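Local coordinates for protein cellobiose 2-epimerase (PDB 5ZIG) that probably catalyses the reversible epimerization of cellobiose to 4-O-beta-D-glucopyranosyl-D-mannose, at residues 219-224 and 262-267; 256-261 and 282-287. All blocks are in the same frame, centred on the assembly; numbering follows the deposited sequence.

Contact 1. Residues 219-224 and 262-267; sequences HLILIF and TESVEL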
ATOM      1  N   HIS A 219     -18.431  -3.039  -6.897  1.00 29.29           N
ATOM      2  CA  HIS A 219     -18.652  -1.603  -7.011  1.00 21.83           C
ATOM      3  C   HIS A 219     -17.339  -0.865  -7.270  1.00 21.62           C
ATOM      4  O   HIS A 219     -17.244  -0.035  -8.180  1.00 23.84           O
ATOM      5  CB  HIS A 219     -19.298  -1.068  -5.733  1.00 24.67           C
ATOM      6  CG  HIS A 219     -19.518   0.409  -5.756  1.00 21.10           C
ATOM      7  ND1 HIS A 219     -20.265   1.035  -6.732  1.00 26.51           N
ATOM      8  CD2 HIS A 219     -19.101   1.385  -4.918  1.00 24.41           C
ATOM      9  CE1 HIS A 219     -20.301   2.335  -6.491  1.00 26.21           C
ATOM     10  NE2 HIS A 219     -19.603   2.574  -5.396  1.00 26.96           N
ATOM     11  N   LEU A 220     -16.311  -1.171  -6.470  1.00 24.93           N
ATOM     12  CA  LEU A 220     -15.024  -0.480  -6.598  1.00 21.02           C
ATOM     13  C   LEU A 220     -14.402  -0.713  -7.970  1.00 24.27           C
ATOM     14  O   LEU A 220     -13.825   0.207  -8.564  1.00 25.97           O
ATOM     15  CB  LEU A 220     -14.078  -0.928  -5.477  1.00 19.97           C
ATOM     16  CG  LEU A 220     -14.334  -0.197  -4.151  1.00 30.77           C
ATOM     17  CD1 LEU A 220     -13.744  -0.905  -2.953  1.00 34.21           C
ATOM     18  CD2 LEU A 220     -13.839   1.246  -4.234  1.00 28.94           C
ATOM     19  N   ILE A 221     -14.524  -1.934  -8.499  1.00 20.06           N
ATOM     20  CA  ILE A 221     -13.944  -2.225  -9.810  1.00 31.06           C
ATOM     21  C   ILE A 221     -14.605  -1.367 -10.882  1.00 30.56           C
ATOM     22  O   ILE A 221     -13.927  -0.818 -11.760  1.00 22.93           O
ATOM     23  CB  ILE A 221     -14.040  -3.733 -10.128  1.00 22.01           C
ATOM     24  CG1 ILE A 221     -13.061  -4.513  -9.250  1.00 26.48           C
ATOM     25  CG2 ILE A 221     -13.664  -3.991 -11.569  1.00 20.15           C
ATOM     26  CD1 ILE A 221     -13.637  -5.693  -8.551  1.00 28.96           C
ATOM     27  N   LEU A 222     -15.932  -1.207 -10.806  1.00 23.08           N
ATOM     28  CA  LEU A 222     -16.626  -0.370 -11.781  1.00 27.76           C
ATOM     29  C   LEU A 222     -16.220   1.096 -11.669  1.00 29.13           C
ATOM     30  O   LEU A 222     -16.176   1.802 -12.681  1.00 24.80           O
ATOM     31  CB  LEU A 222     -18.147  -0.508 -11.618  1.00 27.28           C
ATOM     32  CG  LEU A 222     -18.785  -1.815 -12.109  1.00 27.73           C
ATOM     33  CD1 LEU A 222     -20.166  -1.960 -11.518  1.00 42.68           C
ATOM     34  CD2 LEU A 222     -18.854  -1.865 -13.631  1.00 33.13           C
ATOM     35  N   ILE A 223     -15.948   1.579 -10.451  1.00 29.32           N
ATOM     36  CA  ILE A 223     -15.459   2.942 -10.283  1.00 21.58           C
ATOM     37  C   ILE A 223     -14.120   3.098 -10.996  1.00 24.64           C
ATOM     38  O   ILE A 223     -13.889   4.064 -11.741  1.00 20.54           O
ATOM     39  CB  ILE A 223     -15.338   3.282  -8.784  1.00 28.67           C
ATOM     40  CG1 ILE A 223     -16.688   3.177  -8.086  1.00 24.27           C
ATOM     41  CG2 ILE A 223     -14.679   4.646  -8.575  1.00 26.50           C
ATOM     42  CD1 ILE A 223     -17.720   4.134  -8.614  1.00 35.30           C
ATOM     43  N   PHE A 224     -13.219   2.138 -10.775  1.00 22.22           N
ATOM     44  CA  PHE A 224     -11.909   2.180 -11.413  1.00 28.34           C
ATOM     45  C   PHE A 224     -12.026   2.032 -12.923  1.00 28.21           C
ATOM     46  O   PHE A 224     -11.408   2.799 -13.662  1.00 26.12           O
ATOM     47  CB  PHE A 224     -11.002   1.104 -10.815  1.00 24.95           C
ATOM     48  CG  PHE A 224     -10.270   1.562  -9.572  1.00 27.81           C
ATOM     49  CD1 PHE A 224      -9.068   2.258  -9.679  1.00 27.71           C
ATOM     50  CD2 PHE A 224     -10.793   1.325  -8.303  1.00 23.85           C
ATOM     51  CE1 PHE A 224      -8.395   2.693  -8.540  1.00 31.11           C
ATOM     52  CE2 PHE A 224     -10.129   1.751  -7.157  1.00 25.93           C
ATOM     53  CZ  PHE A 224      -8.930   2.442  -7.275  1.00 20.24           C
ATOM     54  N   THR A 262      -5.723  -6.623 -10.119  1.00 20.06           N
ATOM     55  CA  THR A 262      -5.639  -8.042 -10.445  1.00 26.68           C
ATOM     56  C   THR A 262      -6.061  -8.915  -9.268  1.00 28.63           C
ATOM     57  O   THR A 262      -6.876  -9.826  -9.434  1.00 33.75           O
ATOM     58  CB  THR A 262      -4.208  -8.411 -10.908  1.00 20.10           C
ATOM     59  OG1 THR A 262      -3.917  -7.812 -12.189  1.00 21.55           O
ATOM     60  CG2 THR A 262      -4.056  -9.913 -10.981  1.00 25.03           C
ATOM     61  N   GLU A 263      -5.559  -8.617  -8.060  1.00 19.91           N
ATOM     62  CA  GLU A 263      -5.939  -9.433  -6.902  1.00 23.50           C
ATOM     63  C   GLU A 263      -7.454  -9.486  -6.717  1.00 27.52           C
ATOM     64  O   GLU A 263      -8.028 -10.555  -6.483  1.00 24.03           O
ATOM     65  CB  GLU A 263      -5.309  -8.892  -5.623  1.00 22.80           C
ATOM     66  CG  GLU A 263      -5.445  -9.821  -4.463  1.00 29.12           C
ATOM     67  CD  GLU A 263      -5.246  -9.127  -3.138  1.00 28.46           C
ATOM     68  OE1 GLU A 263      -5.294  -7.882  -3.084  1.00 31.91           O
ATOM     69  OE2 GLU A 263      -5.008  -9.839  -2.148  1.00 34.73           O
ATOM     70  N   SER A 264      -8.116  -8.330  -6.813  1.00 29.75           N
ATOM     71  CA  SER A 264      -9.551  -8.286  -6.549  1.00 30.10           C
ATOM     72  C   SER A 264     -10.346  -9.037  -7.617  1.00 29.89           C
ATOM     73  O   SER A 264     -11.283  -9.784  -7.295  1.00 35.20           O
ATOM     74  CB  SER A 264     -10.015  -6.835  -6.441  1.00 33.80           C
ATOM     75  OG  SER A 264      -9.703  -6.117  -7.619  1.00 45.62           O
ATOM     76  N   VAL A 265      -9.991  -8.853  -8.896  1.00 33.36           N
ATOM     77  CA  VAL A 265     -10.720  -9.515  -9.984  1.00 23.09           C
ATOM     78  C   VAL A 265     -10.401 -11.010 -10.023  1.00 23.16           C
ATOM     79  O   VAL A 265     -11.237 -11.825 -10.450  1.00 30.19           O
ATOM     80  CB  VAL A 265     -10.447  -8.813 -11.330  1.00 20.01           C
ATOM     81  CG1 VAL A 265     -11.093  -9.574 -12.531  1.00 20.07           C
ATOM     82  CG2 VAL A 265     -10.979  -7.413 -11.311  1.00 20.03           C
ATOM     83  N   GLU A 266      -9.223 -11.408  -9.540  1.00 21.69           N
ATOM     84  CA  GLU A 266      -8.955 -12.826  -9.337  1.00 24.06           C
ATOM     85  C   GLU A 266      -9.800 -13.394  -8.193  1.00 37.08           C
ATOM     86  O   GLU A 266     -10.373 -14.485  -8.316  1.00 27.75           O
ATOM     87  CB  GLU A 266      -7.462 -13.047  -9.084  1.00 31.04           C
ATOM     88  CG  GLU A 266      -7.062 -14.518  -9.060  1.00 34.51           C
ATOM     89  CD  GLU A 266      -5.599 -14.746  -9.441  1.00 54.75           C
ATOM     90  OE1 GLU A 266      -5.136 -15.901  -9.330  1.00 59.25           O
ATOM     91  OE2 GLU A 266      -4.916 -13.784  -9.858  1.00 61.19           O
ATOM     92  N   LEU A 267      -9.905 -12.668  -7.076  1.00 36.00           N
ATOM     93  CA  LEU A 267     -10.769 -13.146  -6.005  1.00 33.34           C
ATOM     94  C   LEU A 267     -12.218 -13.254  -6.464  1.00 27.71           C
ATOM     95  O   LEU A 267     -12.967 -14.101  -5.968  1.00 28.15           O
ATOM     96  CB  LEU A 267     -10.664 -12.223  -4.791  1.00 38.71           C
ATOM     97  CG  LEU A 267      -9.408 -12.360  -3.939  1.00 32.22           C
ATOM     98  CD1 LEU A 267      -9.353 -11.202  -2.951  1.00 20.13           C
ATOM     99  CD2 LEU A 267      -9.382 -13.716  -3.225  1.00 34.44           C
TER
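Ile221 and Val265 mark the closest approach of two antiparallel helical segments, with their CA atoms 8.0 Å apart. The contact is small and rests on three buried side chains. From 219-224 only Ile221 reaches over, and its CA–CB bond is directed toward the other helix. Its CG1 branch lies anti to the carbonyl carbon (chi1 -71°), which carries the longer arm of the side chain across. CG1 of Ile221 lies 4.1 Å from CG2 of Val265, and the two side chains cross obliquely. Val265 offers this one methyl; its CA–CB bond is not aimed straight at Ile221. One residue before Val265, OG of Ser264 lies 4.1 Å from both CG1 and CD1 of Ile221. This is van der Waals contact with a hydroxyl. The hydroxyl has its polar partner within its own helix, as OG of Ser264 is hydrogen-bonded to the carbonyl oxygen of Leu261. Trp276 touches Ile221 and Phe277 touches Val265, both from helix 275-294. Leu198 and Ser202 of helix 191-208, and Met217 of helix 211-228, touch Ser264. The contact thus joins helices 211-228 and 251-269 in what is, as in relatives of this family, an (alpha/alpha)6 barrel. Its chemistry is dispersion between hydrocarbon branches, and the bond to Leu261 O gives the buried hydroxyl a polar partner, consistent with its lying against hydrocarbon.

Contact 2. Residues 256-261 and 282-287; sequences EATWLL and RPVMEE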
ATOM      1  N   GLU A 256       1.024   0.283  -8.964  1.00 31.37           N
ATOM      2  CA  GLU A 256       0.394  -0.372  -7.815  1.00 31.04           C
ATOM      3  C   GLU A 256      -1.020  -0.852  -8.153  1.00 28.01           C
ATOM      4  O   GLU A 256      -1.411  -1.977  -7.804  1.00 20.26           O
ATOM      5  CB  GLU A 256       0.370   0.570  -6.614  1.00 20.43           C
ATOM      6  CG  GLU A 256       0.264  -0.128  -5.264  1.00 20.33           C
ATOM      7  CD  GLU A 256       0.105   0.853  -4.104  1.00 20.34           C
ATOM      8  OE1 GLU A 256       0.045   2.067  -4.347  1.00 28.56           O
ATOM      9  OE2 GLU A 256       0.046   0.393  -2.947  1.00 23.53           O
ATOM     10  N   ALA A 257      -1.790  -0.037  -8.873  1.00 25.80           N
ATOM     11  CA  ALA A 257      -3.188  -0.412  -9.089  1.00 30.01           C
ATOM     12  C   ALA A 257      -3.301  -1.668  -9.945  1.00 31.15           C
ATOM     13  O   ALA A 257      -4.179  -2.499  -9.702  1.00 20.26           O
ATOM     14  CB  ALA A 257      -3.967   0.734  -9.711  1.00 30.92           C
ATOM     15  N   THR A 258      -2.398  -1.846 -10.921  1.00 28.94           N
ATOM     16  CA  THR A 258      -2.526  -2.999 -11.809  1.00 33.58           C
ATOM     17  C   THR A 258      -2.525  -4.302 -11.024  1.00 27.37           C
ATOM     18  O   THR A 258      -3.355  -5.181 -11.279  1.00 24.62           O
ATOM     19  CB  THR A 258      -1.414  -3.014 -12.857  1.00 26.79           C
ATOM     20  OG1 THR A 258      -0.161  -3.184 -12.201  1.00 25.31           O
ATOM     21  CG2 THR A 258      -1.414  -1.717 -13.661  1.00 21.78           C
ATOM     22  N   TRP A 259      -1.645  -4.435 -10.028  1.00 20.26           N
ATOM     23  CA  TRP A 259      -1.649  -5.712  -9.347  1.00 21.94           C
ATOM     24  C   TRP A 259      -2.693  -5.791  -8.246  1.00 20.08           C
ATOM     25  O   TRP A 259      -3.276  -6.863  -8.056  1.00 21.20           O
ATOM     26  CB  TRP A 259      -0.259  -6.082  -8.842  1.00 20.21           C
ATOM     27  CG  TRP A 259       0.331  -5.350  -7.688  1.00 25.32           C
ATOM     28  CD1 TRP A 259       1.066  -4.194  -7.734  1.00 22.04           C
ATOM     29  CD2 TRP A 259       0.348  -5.783  -6.326  1.00 20.14           C
ATOM     30  NE1 TRP A 259       1.506  -3.870  -6.479  1.00 21.88           N
ATOM     31  CE2 TRP A 259       1.087  -4.836  -5.598  1.00 21.72           C
ATOM     32  CE3 TRP A 259      -0.177  -6.899  -5.655  1.00 21.29           C
ATOM     33  CZ2 TRP A 259       1.283  -4.942  -4.221  1.00 20.14           C
ATOM     34  CZ3 TRP A 259       0.032  -7.014  -4.303  1.00 20.01           C
ATOM     35  CH2 TRP A 259       0.750  -6.034  -3.592  1.00 25.38           C
ATOM     36  N   LEU A 260      -2.962  -4.691  -7.517  1.00 20.07           N
ATOM     37  CA  LEU A 260      -4.093  -4.686  -6.581  1.00 19.99           C
ATOM     38  C   LEU A 260      -5.409  -4.939  -7.309  1.00 21.56           C
ATOM     39  O   LEU A 260      -6.269  -5.674  -6.812  1.00 25.56           O
ATOM     40  CB  LEU A 260      -4.162  -3.373  -5.797  1.00 20.94           C
ATOM     41  CG  LEU A 260      -3.156  -3.308  -4.646  1.00 26.07           C
ATOM     42  CD1 LEU A 260      -3.157  -1.945  -4.001  1.00 27.86           C
ATOM     43  CD2 LEU A 260      -3.460  -4.408  -3.639  1.00 25.81           C
ATOM     44  N   LEU A 261      -5.579  -4.344  -8.490  1.00 24.06           N
ATOM     45  CA  LEU A 261      -6.783  -4.598  -9.268  1.00 23.89           C
ATOM     46  C   LEU A 261      -6.853  -6.067  -9.665  1.00 25.89           C
ATOM     47  O   LEU A 261      -7.912  -6.701  -9.557  1.00 24.76           O
ATOM     48  CB  LEU A 261      -6.820  -3.710 -10.506  1.00 20.14           C
ATOM     49  CG  LEU A 261      -7.480  -2.329 -10.463  1.00 24.07           C
ATOM     50  CD1 LEU A 261      -6.991  -1.485  -9.327  1.00 33.45           C
ATOM     51  CD2 LEU A 261      -7.218  -1.635 -11.782  1.00 20.29           C
ATOM     52  N   ARG A 282      -3.660  -4.073 -19.583  1.00 33.15           N
ATOM     53  CA  ARG A 282      -2.422  -4.202 -20.354  1.00 30.12           C
ATOM     54  C   ARG A 282      -1.833  -2.857 -20.767  1.00 26.06           C
ATOM     55  O   ARG A 282      -0.627  -2.644 -20.550  1.00 32.74           O
ATOM     56  CB  ARG A 282      -2.670  -5.100 -21.574  1.00 34.11           C
ATOM     57  CG  ARG A 282      -1.412  -5.838 -22.064  1.00 40.77           C
ATOM     58  CD  ARG A 282      -1.531  -6.283 -23.512  1.00 49.26           C
ATOM     59  NE  ARG A 282      -1.658  -7.735 -23.630  1.00 59.11           N
ATOM     60  CZ  ARG A 282      -0.650  -8.561 -23.909  1.00 61.96           C
ATOM     61  NH1 ARG A 282       0.574  -8.083 -24.112  1.00 62.58           N
ATOM     62  NH2 ARG A 282      -0.869  -9.868 -23.992  1.00 59.17           N
ATOM     63  N   PRO A 283      -2.587  -1.919 -21.346  1.00 29.83           N
ATOM     64  CA  PRO A 283      -1.964  -0.645 -21.733  1.00 34.04           C
ATOM     65  C   PRO A 283      -1.457   0.172 -20.557  1.00 33.49           C
ATOM     66  O   PRO A 283      -0.510   0.939 -20.736  1.00 33.75           O
ATOM     67  CB  PRO A 283      -3.088   0.076 -22.486  1.00 29.54           C
ATOM     68  CG  PRO A 283      -4.315  -0.531 -21.981  1.00 32.62           C
ATOM     69  CD  PRO A 283      -4.001  -1.961 -21.759  1.00 35.07           C
ATOM     70  N   VAL A 284      -2.059   0.045 -19.372  1.00 43.84           N
ATOM     71  CA  VAL A 284      -1.500   0.694 -18.186  1.00 37.47           C
ATOM     72  C   VAL A 284      -0.122   0.116 -17.888  1.00 36.76           C
ATOM     73  O   VAL A 284       0.830   0.849 -17.596  1.00 43.16           O
ATOM     74  CB  VAL A 284      -2.465   0.539 -16.993  1.00 34.02           C
ATOM     75  CG1 VAL A 284      -1.867   1.108 -15.699  1.00 30.03           C
ATOM     76  CG2 VAL A 284      -3.783   1.225 -17.288  1.00 32.18           C
ATOM     77  N   MET A 285       0.008  -1.203 -17.992  1.00 34.95           N
ATOM     78  CA  MET A 285       1.288  -1.866 -17.765  1.00 42.06           C
ATOM     79  C   MET A 285       2.314  -1.495 -18.830  1.00 39.24           C
ATOM     80  O   MET A 285       3.483  -1.245 -18.508  1.00 33.68           O
ATOM     81  CB  MET A 285       1.089  -3.381 -17.741  1.00 47.42           C
ATOM     82  CG  MET A 285       0.783  -3.958 -16.383  1.00 51.56           C
ATOM     83  SD  MET A 285       1.986  -3.446 -15.145  1.00 55.56           S
ATOM     84  CE  MET A 285       3.550  -3.734 -15.973  1.00 52.95           C
ATOM     85  N   GLU A 286       1.892  -1.468 -20.102  1.00 36.09           N
ATOM     86  CA  GLU A 286       2.784  -1.076 -21.191  1.00 41.26           C
ATOM     87  C   GLU A 286       3.266   0.363 -21.033  1.00 43.64           C
ATOM     88  O   GLU A 286       4.437   0.662 -21.297  1.00 50.70           O
ATOM     89  CB  GLU A 286       2.086  -1.268 -22.539  1.00 39.16           C
ATOM     90  CG  GLU A 286       2.142  -2.690 -23.028  1.00 43.04           C
ATOM     91  CD  GLU A 286       0.944  -3.094 -23.896  1.00 52.51           C
ATOM     92  OE1 GLU A 286      -0.108  -2.400 -23.875  1.00 57.01           O
ATOM     93  OE2 GLU A 286       1.066  -4.133 -24.585  1.00 39.55           O
ATOM     94  N   GLU A 287       2.377   1.266 -20.606  1.00 43.98           N
ATOM     95  CA  GLU A 287       2.782   2.638 -20.295  1.00 46.63           C
ATOM     96  C   GLU A 287       3.871   2.677 -19.226  1.00 41.33           C
ATOM     97  O   GLU A 287       4.770   3.524 -19.274  1.00 37.23           O
ATOM     98  CB  GLU A 287       1.573   3.441 -19.818  1.00 55.48           C
ATOM     99  CG  GLU A 287       0.554   3.752 -20.881  1.00 65.24           C
ATOM    100  CD  GLU A 287       0.742   5.130 -21.451  1.00 73.43           C
ATOM    101  OE1 GLU A 287       1.906   5.586 -21.509  1.00 73.15           O
ATOM    102  OE2 GLU A 287      -0.275   5.758 -21.822  1.00 75.70           O
TER
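Thr258 meets Val284 and Met285 where helices 251-269 and 275-294 run antiparallel. The CA atoms of Thr258 and Met285 are 7.2 Å apart. All three side chains are buried, and Thr258 is the sole residue of 256-261 that touches the other segment. The bond from its CA to its CB heads toward 282-287, and its two branches take different neighbours. The methyl CG2 of Thr258 lies 3.5 Å from CG1 of Val284, a tight methyl-to-methyl contact. The side chains of Thr258 and Val284 run alongside each other, pointing opposite ways. The hydroxyl branch faces the thioether: OG1 of Thr258 is 3.7 Å from SD of Met285. CG2 of Thr258 also lies 4.1 Å from SD of Met285, so the sulfur rests against both branches. Met285 crosses Thr258 at about a right angle. Its chain is folded at both later torsions (chi2 -52°, chi3 -47°), and the sulfur, not the terminal methyl, makes its closest approach to Thr258.

The next shell concerns the threonine. OG1 of Thr258 sits between its own backbone N and carbonyl carbon (chi1 64°), where it is hydrogen-bonded to the carbonyl oxygen of Ile255, one turn back. With OG1 there, CG2 lies anti to the carbonyl carbon, where it meets Val284; the bond is consistent with a fixed rotamer. Ile281 of helix 275-294 also touches Thr258.

Farther out, the other faces of 256-261 turn to different helices. Glu256 forms a salt bridge with Arg388 of helix 384-402, and NE1 of Trp259 is hydrogen-bonded to Glu320 of helix 315-332. The polar ends of Glu256 and Trp259 thus pair with other helices, not with 282-287. The interface with 282-287 is held by methyl and sulfur packing, with the threonine hydroxyl satisfied inside its own helix.

How the contacts relate
From the N terminus, the chain passes through 219-224 on helix 211-228. It then runs through the short strands 237-238, 244-245 and 249-250 into helix 251-269. Contact 1 closes this loop, with 37 residues between its segments. Contact 2 starts inside it, at 256-261, and closes a shorter loop of 20 residues at 282-287 on helix 275-294. The two loops therefore cross rather than nest. Helix 251-269 is common to both, and 256-261 runs directly into 262-267. The contacts also touch, through CD1 of Phe224 and CD1 of Leu261, 4.3 Å apart. Together they tie three helices, 211-228, 251-269 and 275-294, into one part of what is, by family resemblance, the helical barrel.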